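Local coordinates for Lmo0131 protein (Listeria monocytogenes, PDB 4Q6J) that is of unproven function but has the TIM-barrel EAL domain of phosphodiesterases that hydrolyse cyclic di-GMP, and may do the same, at residues D155-G160 against D173-D178; K208-G213 against V228-G233; T76-I81 against E114-P119. All coordinates share one frame; numbering follows the deposited sequence.

Interaction 1. Residues D155-G160 against D173-D178. With EDO (1,2-ethanediol), chain Q.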
loop_
_atom_site.group_PDB
_atom_site.type_symbol
_atom_site.label_atom_id
_atom_site.label_comp_id
_atom_site.label_asym_id
_atom_site.label_seq_id
_atom_site.Cartn_x
_atom_site.Cartn_y
_atom_site.Cartn_z
ATOM N N ASP B 155 7.119 -4.240 -16.065
ATOM C CA ASP B 155 6.108 -3.271 -16.489
ATOM C C ASP B 155 6.141 -1.989 -15.652
ATOM O O ASP B 155 6.885 -1.903 -14.673
ATOM C CB ASP B 155 4.723 -3.901 -16.415
ATOM C CG ASP B 155 4.146 -3.862 -15.025
ATOM O OD1 ASP B 155 4.937 -3.766 -14.057
ATOM O OD2 ASP B 155 2.897 -3.929 -14.890
ATOM N N ASP B 156 5.316 -1.016 -16.039
ATOM C CA ASP B 156 4.963 0.125 -15.176
ATOM C C ASP B 156 6.180 0.889 -14.682
ATOM O O ASP B 156 6.183 1.342 -13.554
ATOM C CB ASP B 156 4.190 -0.361 -13.927
ATOM C CG ASP B 156 2.685 -0.583 -14.170
ATOM O OD1 ASP B 156 2.231 -0.640 -15.330
ATOM O OD2 ASP B 156 1.946 -0.707 -13.166
ATOM N N PHE B 157 7.219 1.027 -15.510
ATOM C CA PHE B 157 8.440 1.541 -14.942
ATOM C C PHE B 157 8.219 2.934 -14.385
ATOM O O PHE B 157 7.882 3.873 -15.063
ATOM C CB PHE B 157 9.637 1.549 -15.914
ATOM C CG PHE B 157 10.922 1.970 -15.248
ATOM C CD1 PHE B 157 11.244 3.302 -15.143
ATOM C CD2 PHE B 157 11.739 1.049 -14.636
ATOM C CE1 PHE B 157 12.389 3.702 -14.509
ATOM C CE2 PHE B 157 12.886 1.451 -13.984
ATOM C CZ PHE B 157 13.213 2.777 -13.926
ATOM N N GLY B 158 8.470 3.008 -13.100
ATOM C CA GLY B 158 8.564 4.205 -12.316
ATOM C C GLY B 158 7.247 4.596 -11.703
ATOM O O GLY B 158 7.240 5.281 -10.695
ATOM N N LYS B 159 6.143 4.188 -12.315
ATOM C CA LYS B 159 4.858 4.227 -11.639
ATOM C C LYS B 159 4.768 3.177 -10.551
ATOM O O LYS B 159 4.442 3.485 -9.421
ATOM C CB LYS B 159 3.713 4.049 -12.635
ATOM C CG LYS B 159 2.369 3.742 -11.988
ATOM C CD LYS B 159 1.285 3.434 -13.007
ATOM C CE LYS B 159 -0.075 3.372 -12.330
ATOM N NZ LYS B 159 -1.047 2.487 -13.021
ATOM N N GLY B 160 5.135 1.942 -10.893
ATOM C CA GLY B 160 5.019 0.829 -9.971
ATOM C C GLY B 160 5.959 0.953 -8.788
ATOM O O GLY B 160 6.693 1.935 -8.667
ATOM N N ASP B 173 16.051 -7.414 -18.933
ATOM C CA ASP B 173 16.447 -7.170 -20.326
ATOM C C ASP B 173 15.674 -5.991 -20.942
ATOM O O ASP B 173 16.210 -5.240 -21.746
ATOM C CB ASP B 173 16.161 -8.392 -21.211
ATOM C CG ASP B 173 16.927 -9.624 -20.796
ATOM O OD1 ASP B 173 18.172 -9.574 -20.803
ATOM O OD2 ASP B 173 16.291 -10.641 -20.486
ATOM N N ILE B 174 14.401 -5.860 -20.599
ATOM C CA ILE B 174 13.539 -4.867 -21.231
ATOM C C ILE B 174 12.742 -4.090 -20.178
ATOM O O ILE B 174 12.126 -4.663 -19.282
ATOM C CB ILE B 174 12.563 -5.523 -22.244
ATOM C CG1 ILE B 174 13.317 -6.115 -23.435
ATOM C CG2 ILE B 174 11.509 -4.545 -22.715
ATOM C CD1 ILE B 174 12.952 -7.545 -23.676
ATOM N N VAL B 175 12.805 -2.772 -20.286
ATOM C CA VAL B 175 12.008 -1.886 -19.458
ATOM C C VAL B 175 10.808 -1.411 -20.251
ATOM O O VAL B 175 10.965 -0.873 -21.342
ATOM C CB VAL B 175 12.827 -0.663 -19.018
ATOM C CG1 VAL B 175 11.913 0.466 -18.541
ATOM C CG2 VAL B 175 13.856 -1.074 -17.956
ATOM N N LYS B 176 9.623 -1.621 -19.697
ATOM C CA LYS B 176 8.390 -1.174 -20.310
ATOM C C LYS B 176 7.832 0.004 -19.518
ATOM O O LYS B 176 7.885 0.041 -18.280
ATOM C CB LYS B 176 7.395 -2.335 -20.398
ATOM C CG LYS B 176 8.058 -3.565 -20.992
ATOM C CD LYS B 176 7.084 -4.591 -21.526
ATOM C CE LYS B 176 6.325 -4.094 -22.748
ATOM N NZ LYS B 176 5.044 -4.830 -22.890
ATOM N N THR B 177 7.327 0.989 -20.243
ATOM C CA THR B 177 6.749 2.172 -19.628
ATOM C C THR B 177 5.288 2.269 -19.982
ATOM O O THR B 177 4.881 1.860 -21.056
ATOM C CB THR B 177 7.468 3.410 -20.116
ATOM O OG1 THR B 177 7.363 3.470 -21.544
ATOM C CG2 THR B 177 8.935 3.339 -19.711
ATOM N N ASP B 178 4.480 2.792 -19.080
ATOM C CA ASP B 178 3.064 2.785 -19.365
ATOM C C ASP B 178 2.642 4.100 -19.999
ATOM O O ASP B 178 3.466 4.990 -20.238
ATOM C CB ASP B 178 2.224 2.357 -18.151
ATOM C CG ASP B 178 2.149 3.397 -17.084
ATOM O OD1 ASP B 178 1.273 4.276 -17.181
ATOM O OD2 ASP B 178 2.936 3.304 -16.126
HETATM C C1 EDO Q . -1.255 -5.123 -13.459
HETATM O O1 EDO Q . -0.597 -5.260 -14.726
HETATM C C2 EDO Q . -0.835 -3.830 -12.778
HETATM O O2 EDO Q . 0.539 -3.917 -12.414
HETATM O O HOH W 1 5.613 4.068 -16.674
#

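Interaction 2. Residues K208-G213 against V228-G233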
loop_
_atom_site.group_PDB
_atom_site.type_symbol
_atom_site.label_atom_id
_atom_site.label_comp_id
_atom_site.label_asym_id
_atom_site.label_seq_id
_atom_site.Cartn_x
_atom_site.Cartn_y
_atom_site.Cartn_z
ATOM N N LYS B 208 16.899 -2.741 -23.394
ATOM C CA LYS B 208 16.103 -1.994 -24.340
ATOM C C LYS B 208 14.814 -1.537 -23.682
ATOM O O LYS B 208 14.429 -2.060 -22.652
ATOM C CB LYS B 208 15.806 -2.847 -25.557
ATOM C CG LYS B 208 17.099 -3.242 -26.240
ATOM C CD LYS B 208 16.950 -3.780 -27.610
ATOM C CE LYS B 208 18.311 -3.885 -28.253
ATOM N NZ LYS B 208 18.156 -4.513 -29.559
ATOM N N VAL B 209 14.147 -0.565 -24.280
ATOM C CA VAL B 209 12.950 0.020 -23.707
ATOM C C VAL B 209 11.765 -0.202 -24.633
ATOM O O VAL B 209 11.903 -0.017 -25.838
ATOM C CB VAL B 209 13.147 1.542 -23.577
ATOM C CG1 VAL B 209 11.870 2.212 -23.147
ATOM C CG2 VAL B 209 14.235 1.843 -22.589
ATOM N N VAL B 210 10.601 -0.566 -24.088
ATOM C CA VAL B 210 9.355 -0.590 -24.862
ATOM C C VAL B 210 8.463 0.498 -24.293
ATOM O O VAL B 210 8.239 0.511 -23.099
ATOM C CB VAL B 210 8.543 -1.919 -24.727
ATOM C CG1 VAL B 210 7.233 -1.793 -25.497
ATOM C CG2 VAL B 210 9.311 -3.122 -25.210
ATOM N N THR B 211 7.964 1.417 -25.116
ATOM C CA THR B 211 6.999 2.385 -24.610
ATOM C C THR B 211 5.598 1.954 -25.046
ATOM O O THR B 211 5.332 1.891 -26.230
ATOM C CB THR B 211 7.313 3.819 -25.109
ATOM O OG1 THR B 211 7.481 3.812 -26.527
ATOM C CG2 THR B 211 8.572 4.341 -24.481
ATOM N N GLU B 212 4.727 1.630 -24.082
ATOM C CA GLU B 212 3.343 1.285 -24.365
ATOM C C GLU B 212 2.499 2.553 -24.358
ATOM O O GLU B 212 2.948 3.610 -23.916
ATOM C CB GLU B 212 2.778 0.342 -23.309
ATOM C CG GLU B 212 3.675 -0.805 -22.952
ATOM C CD GLU B 212 2.968 -1.813 -22.048
ATOM O OE1 GLU B 212 1.732 -1.726 -21.891
ATOM O OE2 GLU B 212 3.634 -2.694 -21.481
ATOM N N GLY B 213 1.270 2.437 -24.840
ATOM C CA GLY B 213 0.361 3.560 -24.840
ATOM C C GLY B 213 0.654 4.520 -25.970
ATOM O O GLY B 213 0.220 5.663 -25.926
ATOM N N VAL B 228 14.067 5.267 -28.116
ATOM C CA VAL B 228 13.227 4.172 -27.643
ATOM C C VAL B 228 13.345 3.044 -28.659
ATOM O O VAL B 228 13.303 3.288 -29.861
ATOM C CB VAL B 228 11.757 4.610 -27.489
ATOM C CG1 VAL B 228 10.923 3.439 -27.091
ATOM C CG2 VAL B 228 11.636 5.712 -26.441
ATOM N N ASP B 229 13.492 1.811 -28.204
ATOM C CA ASP B 229 13.695 0.710 -29.129
ATOM C C ASP B 229 12.406 0.158 -29.770
ATOM O O ASP B 229 12.416 -0.222 -30.921
ATOM C CB ASP B 229 14.375 -0.429 -28.400
ATOM C CG ASP B 229 15.662 -0.019 -27.768
ATOM O OD1 ASP B 229 16.667 -0.113 -28.473
ATOM O OD2 ASP B 229 15.667 0.401 -26.578
ATOM N N TYR B 230 11.317 0.090 -28.996
ATOM C CA TYR B 230 10.099 -0.610 -29.417
ATOM C C TYR B 230 8.881 0.157 -29.005
ATOM O O TYR B 230 8.889 0.815 -27.974
ATOM C CB TYR B 230 9.985 -1.993 -28.786
ATOM C CG TYR B 230 11.203 -2.861 -28.994
ATOM C CD1 TYR B 230 11.502 -3.384 -30.240
ATOM C CD2 TYR B 230 12.046 -3.172 -27.939
ATOM C CE1 TYR B 230 12.617 -4.172 -30.437
ATOM C CE2 TYR B 230 13.158 -3.974 -28.119
ATOM C CZ TYR B 230 13.438 -4.471 -29.370
ATOM O OH TYR B 230 14.532 -5.263 -29.543
ATOM N N PHE B 231 7.827 0.032 -29.803
ATOM C CA PHE B 231 6.560 0.705 -29.541
ATOM C C PHE B 231 5.415 -0.294 -29.379
ATOM O O PHE B 231 5.396 -1.348 -30.010
ATOM C CB PHE B 231 6.184 1.628 -30.709
ATOM C CG PHE B 231 7.190 2.723 -31.007
ATOM C CD1 PHE B 231 7.815 3.423 -29.980
ATOM C CD2 PHE B 231 7.500 3.049 -32.319
ATOM C CE1 PHE B 231 8.719 4.433 -30.267
ATOM C CE2 PHE B 231 8.406 4.047 -32.593
ATOM C CZ PHE B 231 9.011 4.729 -31.572
ATOM N N GLN B 232 4.430 0.093 -28.584
ATOM C CA GLN B 232 3.210 -0.650 -28.430
ATOM C C GLN B 232 2.080 0.375 -28.156
ATOM O O GLN B 232 2.267 1.330 -27.436
ATOM C CB GLN B 232 3.399 -1.617 -27.259
ATOM C CG GLN B 232 2.284 -2.522 -26.956
ATOM C CD GLN B 232 2.632 -3.428 -25.811
ATOM O OE1 GLN B 232 3.788 -3.589 -25.467
ATOM N NE2 GLN B 232 1.638 -4.021 -25.219
ATOM N N GLY B 233 0.928 0.190 -28.764
ATOM C CA GLY B 233 -0.185 1.051 -28.449
ATOM C C GLY B 233 -1.181 1.071 -29.571
ATOM O O GLY B 233 -0.938 0.494 -30.620
#

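Interaction 3. Residues T76-I81 against E114-P119. With EDO (1,2-ethanediol), chain O.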
loop_
_atom_site.group_PDB
_atom_site.type_symbol
_atom_site.label_atom_id
_atom_site.label_comp_id
_atom_site.label_asym_id
_atom_site.label_seq_id
_atom_site.Cartn_x
_atom_site.Cartn_y
_atom_site.Cartn_z
ATOM N N THR B 76 -0.480 -21.603 -23.361
ATOM C CA THR B 76 -0.991 -21.009 -24.576
ATOM C C THR B 76 0.111 -20.229 -25.289
ATOM O O THR B 76 0.258 -20.336 -26.502
ATOM C CB THR B 76 -2.134 -20.058 -24.260
ATOM O OG1 THR B 76 -3.106 -20.778 -23.537
ATOM C CG2 THR B 76 -2.754 -19.510 -25.513
ATOM N N ALA B 77 0.893 -19.464 -24.534
ATOM C CA ALA B 77 1.967 -18.667 -25.130
ATOM C C ALA B 77 3.042 -19.565 -25.738
ATOM O O ALA B 77 3.523 -19.317 -26.836
ATOM C CB ALA B 77 2.590 -17.726 -24.119
ATOM N N ILE B 78 3.418 -20.608 -25.025
ATOM C CA ILE B 78 4.449 -21.502 -25.520
ATOM C C ILE B 78 4.029 -22.178 -26.830
ATOM O O ILE B 78 4.803 -22.278 -27.771
ATOM C CB ILE B 78 4.823 -22.519 -24.441
ATOM C CG1 ILE B 78 5.654 -21.804 -23.377
ATOM C CG2 ILE B 78 5.533 -23.713 -25.044
ATOM C CD1 ILE B 78 5.896 -22.590 -22.136
ATOM N N LYS B 79 2.785 -22.631 -26.895
ATOM C CA LYS B 79 2.281 -23.216 -28.121
ATOM C C LYS B 79 2.341 -22.202 -29.262
ATOM O O LYS B 79 2.771 -22.508 -30.369
ATOM C CB LYS B 79 0.847 -23.680 -27.900
ATOM C CG LYS B 79 0.737 -24.896 -27.017
ATOM C CD LYS B 79 -0.667 -24.990 -26.415
ATOM C CE LYS B 79 -0.946 -26.325 -25.752
ATOM N NZ LYS B 79 0.273 -26.881 -25.141
ATOM N N GLN B 80 1.900 -20.986 -28.980
ATOM C CA GLN B 80 1.882 -19.931 -29.985
ATOM C C GLN B 80 3.272 -19.540 -30.534
ATOM O O GLN B 80 3.422 -19.260 -31.726
ATOM C CB GLN B 80 1.196 -18.706 -29.423
ATOM C CG GLN B 80 0.825 -17.681 -30.486
ATOM C CD GLN B 80 0.036 -18.278 -31.633
ATOM O OE1 GLN B 80 0.573 -18.569 -32.696
ATOM N NE2 GLN B 80 -1.251 -18.465 -31.413
ATOM N N ILE B 81 4.270 -19.492 -29.661
ATOM C CA ILE B 81 5.638 -19.190 -30.053
ATOM C C ILE B 81 6.129 -20.309 -30.944
ATOM O O ILE B 81 6.722 -20.051 -31.994
ATOM C CB ILE B 81 6.533 -19.091 -28.827
ATOM C CG1 ILE B 81 6.181 -17.858 -28.010
ATOM C CG2 ILE B 81 7.986 -19.039 -29.224
ATOM C CD1 ILE B 81 6.806 -17.894 -26.626
ATOM N N GLU B 114 10.968 -28.419 -21.315
ATOM C CA GLU B 114 10.276 -29.509 -21.995
ATOM C C GLU B 114 9.514 -29.133 -23.265
ATOM O O GLU B 114 9.421 -29.908 -24.195
ATOM C CB GLU B 114 9.358 -30.239 -21.007
ATOM C CG GLU B 114 8.490 -31.306 -21.640
ATOM C CD GLU B 114 7.518 -31.942 -20.669
ATOM O OE1 GLU B 114 7.099 -31.286 -19.699
ATOM O OE2 GLU B 114 7.143 -33.105 -20.888
ATOM N N HIS B 115 8.898 -27.959 -23.261
ATOM C CA HIS B 115 7.898 -27.635 -24.280
ATOM C C HIS B 115 8.262 -26.532 -25.282
ATOM O O HIS B 115 7.769 -26.536 -26.402
ATOM C CB HIS B 115 6.581 -27.213 -23.594
ATOM C CG HIS B 115 5.970 -28.272 -22.731
ATOM N ND1 HIS B 115 4.935 -29.072 -23.159
ATOM C CD2 HIS B 115 6.233 -28.649 -21.454
ATOM C CE1 HIS B 115 4.599 -29.907 -22.193
ATOM N NE2 HIS B 115 5.375 -29.675 -21.150
ATOM N N LEU B 116 9.053 -25.554 -24.874
ATOM C CA LEU B 116 9.230 -24.396 -25.711
ATOM C C LEU B 116 10.396 -24.659 -26.629
ATOM O O LEU B 116 11.494 -24.919 -26.178
ATOM C CB LEU B 116 9.448 -23.143 -24.890
ATOM C CG LEU B 116 9.703 -21.873 -25.688
ATOM C CD1 LEU B 116 8.616 -21.641 -26.715
ATOM C CD2 LEU B 116 9.797 -20.706 -24.722
ATOM N N LYS B 117 10.151 -24.622 -27.925
ATOM C CA LYS B 117 11.217 -24.939 -28.856
ATOM C C LYS B 117 12.134 -23.732 -29.090
ATOM O O LYS B 117 13.283 -23.900 -29.470
ATOM C CB LYS B 117 10.647 -25.497 -30.181
ATOM C CG LYS B 117 9.824 -26.776 -30.003
ATOM C CD LYS B 117 10.490 -27.635 -28.931
ATOM C CE LYS B 117 9.906 -29.023 -28.806
ATOM N NZ LYS B 117 10.076 -29.794 -30.059
ATOM N N TYR B 118 11.618 -22.531 -28.837
ATOM C CA TYR B 118 12.325 -21.275 -29.076
ATOM C C TYR B 118 12.369 -20.436 -27.806
ATOM O O TYR B 118 11.693 -19.417 -27.710
ATOM C CB TYR B 118 11.635 -20.481 -30.191
ATOM C CG TYR B 118 11.341 -21.350 -31.369
ATOM C CD1 TYR B 118 12.384 -21.912 -32.110
ATOM C CD2 TYR B 118 10.038 -21.662 -31.725
ATOM C CE1 TYR B 118 12.137 -22.752 -33.180
ATOM C CE2 TYR B 118 9.768 -22.505 -32.810
ATOM C CZ TYR B 118 10.836 -23.041 -33.537
ATOM O OH TYR B 118 10.593 -23.870 -34.602
ATOM N N PRO B 119 13.181 -20.863 -26.838
ATOM C CA PRO B 119 13.223 -20.186 -25.543
ATOM C C PRO B 119 13.575 -18.707 -25.665
ATOM O O PRO B 119 13.059 -17.904 -24.882
ATOM C CB PRO B 119 14.303 -20.956 -24.784
ATOM C CG PRO B 119 15.051 -21.707 -25.820
ATOM C CD PRO B 119 14.063 -22.036 -26.865
HETATM C C1 EDO O . 5.586 -30.836 -17.347
HETATM O O1 EDO O . 5.128 -30.989 -18.683
HETATM C C2 EDO O . 6.431 -29.578 -17.245
HETATM O O2 EDO O . 7.777 -29.913 -17.053
#

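Interaction 1. Residues D155-G160 against D173-D178
Phe157 N donates to Lys176 O over 3.0 Å with an N-H...O angle of 154° and the donor in the carbonyl plane, the one direct hydrogen bond between the loop 155-160 and the segment 173-178. Strands 151-154 and 174-177 run parallel as neighbours in the TIM-barrel sheet, and the loop leaving the first carries the Asp-Asp-Phe-Gly sequence of the EAL family's DDFG motif. In metal-dependent relatives this motif supplies aspartates to the active site. Here Asp155 and Asp156 both start away from strand 174-177; Asp155 OD2 has a weak bond to an ethanediol, probably from the crystallisation liquor, whereas Asp156 bends back, bringing OD1 to 4.1 Å from the like-charged Asp178 OD2. Phe157 starts toward the strand. Its CB lies 3.6 Å from Val175 CG1, and with CG anti to the backbone N (chi1 -175°) the ring leads on to Leu164 and Leu167 of helix 163-169 and to Leu164 of a second subunit. Lys176 turns the end of its side chain away from the loop, where NZ forms a salt bridge with Glu212 and a hydrogen bond with Gln232. Beside Asp178 a water bridges the two segments: it donates to Phe157 O at 2.8 Å and accepts from Asp178 N. The same water donates to Asp178 OD2 at 2.8 Å, while Ser180 OG holds OD1. The extended Lys159 chain crosses this carboxylate at about a right angle and approaches through carbon: its CD is 3.5 Å from Asp178 OD2.

Interaction 2. Residues K208-G213 against V228-G233
Asp229 has CG anti to its carbonyl carbon and beside its own backbone N (chi1 -56°), which sets the carboxylate beside strand 208-211, where OD2 accepts from Val209 N at 2.9 Å. That donor comes to the anti side of the carboxylate, 30° out of its plane, and His203 NE2 is a second partner of OD2. The bond stands at the start of a parallel strand pair, 208-211 with 230-231, joined through helix 217-225 in a beta-alpha-beta crossover of the TIM barrel. The register follows from alternating backbone bonds: Tyr230 N to Val209 O, Thr211 N to Tyr230 O at 3.1 Å, and Gln232 N to Thr211 O. On the Val210 and Tyr230 side of the sheet, Val210 CG2 packs 3.8 Å from Tyr230 CB. The extended Lys208 runs past the tyrosine, its CD 3.4 Å from Tyr230 OH. Further along, Glu212 and Gln232 point the same way with carboxylate and amide planes stacked 18° apart. Lys176 NZ serves both, in a salt bridge with Glu212 OE2 and a hydrogen bond to Gln232 OE1, while Gln232 NE2 bonds Gln25 and Glu39, the latter on strand 35-45. The other face carries Thr211 and Phe231, side by side. Thr211 OG1 sits between its backbone N and carbonyl carbon, buried and with no hydrogen-bond partner in the model. What surrounds this oxygen across the contact is apolar: Val228 CG1 is 3.5 Å away, and OG1 lies at the edge of the Phe231 ring, in its plane, 3.5 Å from Phe231 CD1.

Interaction 3. Residues T76-I81 against E114-P119
Ile81 crosses Leu116 obliquely, its CG2 methyl 3.7 Å from Leu116 CD1, where outer helix 66-83 of the TIM barrel meets the end of helix 102-115 and the turn after it. Helix 66-83 supplies Ile78 and Ile81, three residues apart and both directed at the other segment; facing them is the chain just as it leaves helix 102-115, Leu116 being the first residue out of helical geometry. The two isoleucines present the same branch. In each, CG2 stands anti to the backbone N, with CG1 beside that N (chi1 -74° in Ile78). Ile78 CG2 meets mainly backbone, at 3.8 Å from both Leu116 CA and His115 O, with His115 CB close by. The imidazole of His115 leads away from the helix 66-83 and stacks on Tyr111 one turn earlier. Leu116 has CG anti to the backbone N (chi1 178°), and from there its CD1 branch reaches Ile81 CG2 and CB. No polar bond joins the two segments; Asn82, the residue after Ile81, makes the link instead, with ND2 to His115 O and OD1 to Lys117 N. Ile81 also packs on Ile90 of strand 89-95. At the far end Tyr118 approaches with its CB 4.0 Å from Ile81 CG2. One face of its ring carries Lys117 CB above the centre, and its rim atom CD2 lies 3.7 Å from Ile81 O.

Interactions 1 and 2 adjoin in the barrel sheet, whose strands 174-177 and 208-211 are parallel neighbours; their centres are 10 Å apart, and Val175 O and Val210 N are 2.8 Å apart, a probable hydrogen bond. Their polar side chains also meet, with Lys176 NZ 2.9 Å from Glu212 OE2 in a salt bridge. Lys176, Glu212 and Gln232 thus form one connected polar group, which lies near the DDFG loop, consistent with the active-site region of EAL phosphodiesterases. Interaction 3 is remote, its centre about 25 Å from that of interaction 1 and 23 Å from that of interaction 2, in the helical layer elsewhere on the barrel.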